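Local atomic coordinates of dihydrodipicolinate synthase family protein (Sinorhizobium meliloti, PDB entry 4DNH), a protein that is of unknown function but folds as a TIM barrel and, being probably related to dihydrodipicolinate synthases, may be an enzyme acting on a small molecule. Residues F38-V43 and M82-R87; P57-E62 and W93-E98. One frame throughout, in Å; residues are numbered along the deposited sequence.

Contact 1. Residues F38-V43 and M82-R87; sequences FAAAHV and MDTAQR
Where the first two strands of the (beta/alpha)8 barrel run out into their loops, A40 and T84 pack against each other. A40, the last residue of strand 37-40, has its methyl 3.4 Å from T84 OG1; its small side chain lets T84 come this close. T84 stands in the short 3-10 turn after strand 77-80; chi1 of -52° sets OG1 beside the backbone N, which leaves CG2 anti to that N and 3.3 Å from A40 O. Its hydroxyl OG1 is hydrogen-bonded to Y323. This is the C-terminal rim of the barrel, the end that holds the active site in TIM-barrel enzymes; a glycerol, probably from the crystallisation liquor, lies about 4 Å from the T84 side chain. An alanine here would probably leave Y323 OH without its bond to T84 and strip the OG1 and CG2 packing from A40, although CB would still lie beside A40 O. Further along, V43 CG2 meets A85 CB at 3.6 Å, an apolar pair between the two loops. Water 1 bridges the backbones, giving a proton to A41 O at 2.8 Å and accepting one from M82 N. Water 2 accepts from V43 N at 2.9 Å, close to T84 O and Q86 OE1. H42 directs its imidazole away from the turn, with ND1 bonded to D280.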
loop_
_atom_site.group_PDB
_atom_site.type_symbol
_atom_site.label_atom_id
_atom_site.label_comp_id
_atom_site.label_asym_id
_atom_site.label_seq_id
_atom_site.Cartn_x
_atom_site.Cartn_y
_atom_site.Cartn_z
ATOM N N PHE A 38 -3.287 4.091 -7.563
ATOM C CA PHE A 38 -4.018 3.488 -6.457
ATOM C C PHE A 38 -3.318 3.831 -5.160
ATOM O O PHE A 38 -2.083 3.839 -5.087
ATOM C CB PHE A 38 -3.938 1.967 -6.523
ATOM C CG PHE A 38 -4.780 1.338 -7.588
ATOM C CD1 PHE A 38 -4.266 1.124 -8.860
ATOM C CD2 PHE A 38 -6.053 0.881 -7.296
ATOM C CE1 PHE A 38 -5.036 0.509 -9.836
ATOM C CE2 PHE A 38 -6.817 0.259 -8.267
ATOM C CZ PHE A 38 -6.313 0.078 -9.538
ATOM N N ALA A 39 -4.101 4.050 -4.116
ATOM C CA ALA A 39 -3.555 3.983 -2.783
ATOM C C ALA A 39 -3.913 2.627 -2.150
ATOM O O ALA A 39 -5.068 2.180 -2.199
ATOM C CB ALA A 39 -4.060 5.143 -1.953
ATOM N N ALA A 40 -2.914 1.945 -1.591
ATOM C CA ALA A 40 -3.179 0.745 -0.802
ATOM C C ALA A 40 -3.641 1.226 0.571
ATOM O O ALA A 40 -2.863 1.834 1.306
ATOM C CB ALA A 40 -1.935 -0.116 -0.694
ATOM N N ALA A 41 -4.900 0.968 0.918
ATOM C CA ALA A 41 -5.500 1.653 2.046
ATOM C C ALA A 41 -5.452 0.838 3.334
ATOM O O ALA A 41 -5.610 -0.390 3.321
ATOM C CB ALA A 41 -6.936 2.040 1.716
ATOM N N HIS A 42 -5.267 1.542 4.446
ATOM C CA HIS A 42 -5.123 0.928 5.765
ATOM C C HIS A 42 -6.473 0.591 6.348
ATOM O O HIS A 42 -7.512 0.991 5.806
ATOM C CB HIS A 42 -4.371 1.880 6.694
ATOM C CG HIS A 42 -5.169 3.095 7.083
ATOM N ND1 HIS A 42 -5.298 4.160 6.277
ATOM C CD2 HIS A 42 -5.903 3.381 8.233
ATOM C CE1 HIS A 42 -6.064 5.086 6.882
ATOM N NE2 HIS A 42 -6.436 4.604 8.075
ATOM N N VAL A 43 -6.454 -0.134 7.468
ATOM C CA VAL A 43 -7.657 -0.524 8.204
ATOM C C VAL A 43 -7.759 0.179 9.556
ATOM O O VAL A 43 -6.784 0.240 10.295
ATOM C CB VAL A 43 -7.684 -2.050 8.444
ATOM C CG1 VAL A 43 -8.843 -2.432 9.367
ATOM C CG2 VAL A 43 -7.817 -2.776 7.121
HETATM N N MSE A 82 -4.781 -5.046 0.994
HETATM C CA MSE A 82 -3.405 -5.234 0.564
HETATM C C MSE A 82 -2.472 -5.240 1.747
HETATM O O MSE A 82 -2.901 -5.222 2.912
HETATM C CB MSE A 82 -3.090 -4.126 -0.442
HETATM C CG MSE A 82 -3.782 -4.422 -1.776
HETATM SE SE MSE A 82 -2.958 -6.046 -2.537
HETATM C CE MSE A 82 -1.244 -5.205 -3.025
ATOM N N ASP A 83 -1.176 -5.260 1.464
ATOM C CA ASP A 83 -0.182 -5.277 2.518
ATOM C C ASP A 83 -0.396 -4.126 3.496
ATOM O O ASP A 83 -0.209 -4.303 4.681
ATOM C CB ASP A 83 1.227 -5.215 1.931
ATOM C CG ASP A 83 2.286 -5.502 2.961
ATOM O OD1 ASP A 83 2.512 -6.695 3.261
ATOM O OD2 ASP A 83 2.883 -4.533 3.485
ATOM N N THR A 84 -0.799 -2.954 3.006
ATOM C CA THR A 84 -1.079 -1.803 3.896
ATOM C C THR A 84 -2.265 -2.055 4.829
ATOM O O THR A 84 -2.353 -1.462 5.903
ATOM C CB THR A 84 -1.318 -0.489 3.115
ATOM O OG1 THR A 84 -0.234 -0.271 2.214
ATOM C CG2 THR A 84 -1.392 0.698 4.048
ATOM N N ALA A 85 -3.188 -2.920 4.425
ATOM C CA ALA A 85 -4.348 -3.209 5.284
ATOM C C ALA A 85 -3.981 -4.341 6.221
ATOM O O ALA A 85 -4.837 -4.921 6.863
ATOM C CB ALA A 85 -5.569 -3.553 4.453
ATOM N N GLN A 86 -2.680 -4.645 6.256
ATOM C CA GLN A 86 -2.065 -5.579 7.209
ATOM C C GLN A 86 -2.351 -7.022 6.888
ATOM O O GLN A 86 -2.249 -7.882 7.769
ATOM C CB GLN A 86 -2.401 -5.238 8.671
ATOM C CG GLN A 86 -1.632 -4.028 9.178
ATOM C CD GLN A 86 -2.210 -3.425 10.445
ATOM O OE1 GLN A 86 -2.970 -2.451 10.396
ATOM N NE2 GLN A 86 -1.854 -3.998 11.589
ATOM N N ARG A 87 -2.709 -7.265 5.621
ATOM C CA ARG A 87 -2.924 -8.596 5.058
ATOM C C ARG A 87 -1.751 -9.524 5.396
ATOM O O ARG A 87 -0.580 -9.137 5.258
ATOM C CB ARG A 87 -3.071 -8.480 3.536
ATOM C CG ARG A 87 -3.564 -9.744 2.838
ATOM C CD ARG A 87 -5.070 -9.908 3.002
ATOM N NE ARG A 87 -5.579 -10.993 2.182
ATOM C CZ ARG A 87 -6.141 -10.848 0.985
ATOM N NH1 ARG A 87 -6.550 -11.928 0.332
ATOM N NH2 ARG A 87 -6.300 -9.638 0.431
HETATM O O HOH W 1 -5.052 -2.091 1.208
HETATM O O HOH W 2 -3.899 -1.073 8.446
HETATM O O HOH W 3 -4.894 -0.747 11.781
#

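Contact 2. Residues P57-E62 and W93-E98; sequences PAIDWE and WPEARE
W61 and E98 meet near the N-terminal ends of two barrel helices, where CH2 of the indole lies 3.6 Å from E98 CG. The approach is oblique to the ring, and the two side chains cross at about a right angle. E98 starts with CG anti to the backbone N (chi1 180°), which carries that methylene out to the indole, and then bends at chi2. Its methylenes serve as the apolar part against the indole, while the carboxylate, turned 86° from the ring plane, makes salt bridges through OE2 with R101 and R102. Glutamate suits the place because its aliphatic stem and charged end do separate jobs. R102 also forms a cation-pi contact with W61, and so is shared between the ring and the acid. At its edge, near its plane, the indole has E95 O, 4.0 Å from CH2. I59 covers part of one face, its CG2 3.8 Å above the plane and offset toward the rim.

E95 also carries a large part of the contact. Its CG lies anti to the carbonyl carbon and the chain bends at chi2 (79°), which brings both CG and CD against P57 CG, the E95 CG at 3.8 Å, with the proline ring and the glutamate chain crossing at about a right angle. I59 CD1 reaches E95 CB at 4.1 Å. The pieces that touch are thus mostly carbon, and proline gives a compact, rigid surface for the glutamate stem.

D60 is the N-cap of helix 61-73, its OD1 making a weak hydrogen bond to R63 N. Helix 61-73 follows strand 37-40 and helix 93-108 follows strand 77-80, so neighbouring helices of the barrel's outer layer are joined here near their starts, while W93 and R97 of the second helix pack on helix 132-148.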
loop_
_atom_site.group_PDB
_atom_site.type_symbol
_atom_site.label_atom_id
_atom_site.label_comp_id
_atom_site.label_asym_id
_atom_site.label_seq_id
_atom_site.Cartn_x
_atom_site.Cartn_y
_atom_site.Cartn_z
ATOM N N PRO A 57 -8.330 -9.561 15.030
ATOM C CA PRO A 57 -8.667 -8.154 14.838
ATOM C C PRO A 57 -10.157 -7.850 15.044
ATOM O O PRO A 57 -10.997 -8.748 14.975
ATOM C CB PRO A 57 -8.286 -7.926 13.381
ATOM C CG PRO A 57 -8.652 -9.232 12.731
ATOM C CD PRO A 57 -8.389 -10.305 13.756
ATOM N N ALA A 58 -10.454 -6.582 15.316
ATOM C CA ALA A 58 -11.819 -6.082 15.400
ATOM C C ALA A 58 -11.800 -4.776 14.654
ATOM O O ALA A 58 -11.010 -3.886 14.990
ATOM C CB ALA A 58 -12.220 -5.864 16.835
ATOM N N ILE A 59 -12.642 -4.666 13.636
ATOM C CA ILE A 59 -12.538 -3.571 12.677
ATOM C C ILE A 59 -13.668 -2.564 12.850
ATOM O O ILE A 59 -14.814 -2.924 13.119
ATOM C CB ILE A 59 -12.505 -4.118 11.226
ATOM C CG1 ILE A 59 -11.241 -4.972 11.016
ATOM C CG2 ILE A 59 -12.575 -2.989 10.199
ATOM C CD1 ILE A 59 -11.258 -5.849 9.779
ATOM N N ASP A 60 -13.335 -1.290 12.716
ATOM C CA ASP A 60 -14.348 -0.265 12.646
ATOM C C ASP A 60 -14.709 -0.079 11.175
ATOM O O ASP A 60 -14.014 0.615 10.447
ATOM C CB ASP A 60 -13.799 1.026 13.248
ATOM C CG ASP A 60 -14.797 2.155 13.217
ATOM O OD1 ASP A 60 -15.881 1.993 12.619
ATOM O OD2 ASP A 60 -14.504 3.218 13.788
ATOM N N TRP A 61 -15.785 -0.708 10.724
ATOM C CA TRP A 61 -16.199 -0.607 9.308
ATOM C C TRP A 61 -16.492 0.787 8.815
ATOM O O TRP A 61 -16.059 1.172 7.733
ATOM C CB TRP A 61 -17.370 -1.528 9.049
ATOM C CG TRP A 61 -16.996 -2.943 9.388
ATOM C CD1 TRP A 61 -17.420 -3.699 10.473
ATOM C CD2 TRP A 61 -16.053 -3.803 8.664
ATOM N NE1 TRP A 61 -16.855 -4.951 10.445
ATOM C CE2 TRP A 61 -16.014 -5.071 9.391
ATOM C CE3 TRP A 61 -15.286 -3.661 7.511
ATOM C CZ2 TRP A 61 -15.228 -6.128 8.979
ATOM C CZ3 TRP A 61 -14.498 -4.735 7.100
ATOM C CH2 TRP A 61 -14.463 -5.941 7.825
ATOM N N GLU A 62 -17.227 1.558 9.609
ATOM C CA GLU A 62 -17.612 2.908 9.243
ATOM C C GLU A 62 -16.363 3.749 9.003
ATOM O O GLU A 62 -16.215 4.369 7.947
ATOM C CB GLU A 62 -18.509 3.513 10.332
ATOM C CG GLU A 62 -19.189 4.818 9.942
ATOM C CD GLU A 62 -18.496 6.073 10.481
ATOM O OE1 GLU A 62 -17.313 6.016 10.888
ATOM O OE2 GLU A 62 -19.152 7.146 10.496
ATOM N N TRP A 93 -7.750 -13.875 6.228
ATOM C CA TRP A 93 -8.583 -13.976 5.043
ATOM C C TRP A 93 -10.043 -13.663 5.319
ATOM O O TRP A 93 -10.638 -12.893 4.584
ATOM C CB TRP A 93 -8.390 -15.332 4.375
ATOM C CG TRP A 93 -9.400 -15.656 3.297
ATOM C CD1 TRP A 93 -10.167 -16.805 3.185
ATOM C CD2 TRP A 93 -9.780 -14.834 2.129
ATOM N NE1 TRP A 93 -10.972 -16.755 2.080
ATOM C CE2 TRP A 93 -10.795 -15.605 1.405
ATOM C CE3 TRP A 93 -9.405 -13.581 1.642
ATOM C CZ2 TRP A 93 -11.392 -15.131 0.241
ATOM C CZ3 TRP A 93 -10.020 -13.110 0.475
ATOM C CH2 TRP A 93 -10.988 -13.872 -0.210
ATOM N N PRO A 94 -10.640 -14.228 6.392
ATOM C CA PRO A 94 -12.065 -13.915 6.638
ATOM C C PRO A 94 -12.381 -12.412 6.709
ATOM O O PRO A 94 -13.345 -11.940 6.095
ATOM C CB PRO A 94 -12.334 -14.591 7.992
ATOM C CG PRO A 94 -11.412 -15.766 7.984
ATOM C CD PRO A 94 -10.145 -15.250 7.342
ATOM N N GLU A 95 -11.560 -11.678 7.448
ATOM C CA GLU A 95 -11.701 -10.239 7.577
ATOM C C GLU A 95 -11.350 -9.510 6.274
ATOM O O GLU A 95 -11.946 -8.490 5.963
ATOM C CB GLU A 95 -10.809 -9.735 8.701
ATOM C CG GLU A 95 -11.214 -10.224 10.079
ATOM C CD GLU A 95 -10.776 -11.655 10.378
ATOM O OE1 GLU A 95 -9.683 -12.094 9.933
ATOM O OE2 GLU A 95 -11.543 -12.342 11.082
ATOM N N ALA A 96 -10.386 -10.049 5.528
ATOM C CA ALA A 96 -9.997 -9.513 4.227
ATOM C C ALA A 96 -11.127 -9.661 3.197
ATOM O O ALA A 96 -11.429 -8.721 2.466
ATOM C CB ALA A 96 -8.715 -10.171 3.728
ATOM N N ARG A 97 -11.729 -10.847 3.152
ATOM C CA ARG A 97 -12.892 -11.134 2.318
ATOM C C ARG A 97 -14.055 -10.185 2.668
ATOM O O ARG A 97 -14.704 -9.623 1.784
ATOM C CB ARG A 97 -13.302 -12.593 2.513
ATOM C CG ARG A 97 -14.395 -13.079 1.581
ATOM C CD ARG A 97 -15.054 -14.344 2.101
ATOM N NE ARG A 97 -16.070 -14.821 1.164
ATOM C CZ ARG A 97 -16.094 -16.035 0.612
ATOM N NH1 ARG A 97 -15.164 -16.939 0.917
ATOM N NH2 ARG A 97 -17.062 -16.349 -0.241
ATOM N N GLU A 98 -14.290 -9.966 3.957
ATOM C CA GLU A 98 -15.370 -9.081 4.371
ATOM C C GLU A 98 -15.080 -7.639 3.963
ATOM O O GLU A 98 -15.968 -6.934 3.504
ATOM C CB GLU A 98 -15.641 -9.224 5.867
ATOM C CG GLU A 98 -16.748 -8.352 6.434
ATOM C CD GLU A 98 -18.152 -8.723 5.968
ATOM O OE1 GLU A 98 -18.310 -9.484 4.977
ATOM O OE2 GLU A 98 -19.115 -8.229 6.605
#

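How the contacts relate
Contact 1 is buried at the C-terminal end of the barrel, its centre about 5 Å from the centre of the chain, whereas contact 2 sits nearer the surface, about 17 Å out; the two centres are 12 Å apart. Their segments alternate along the chain: strand 37-40 leads to helix 61-73, and the loop at 82-87 leads to helix 93-108, so both join the same two beta-alpha units at different depths. They also touch. R87 NH1 packs 3.6 Å from W93 CE3, and V43 CG1 lies 3.9 Å from I59 CG1. The glycerol near the T84 side chain may mark a pocket beside contact 1.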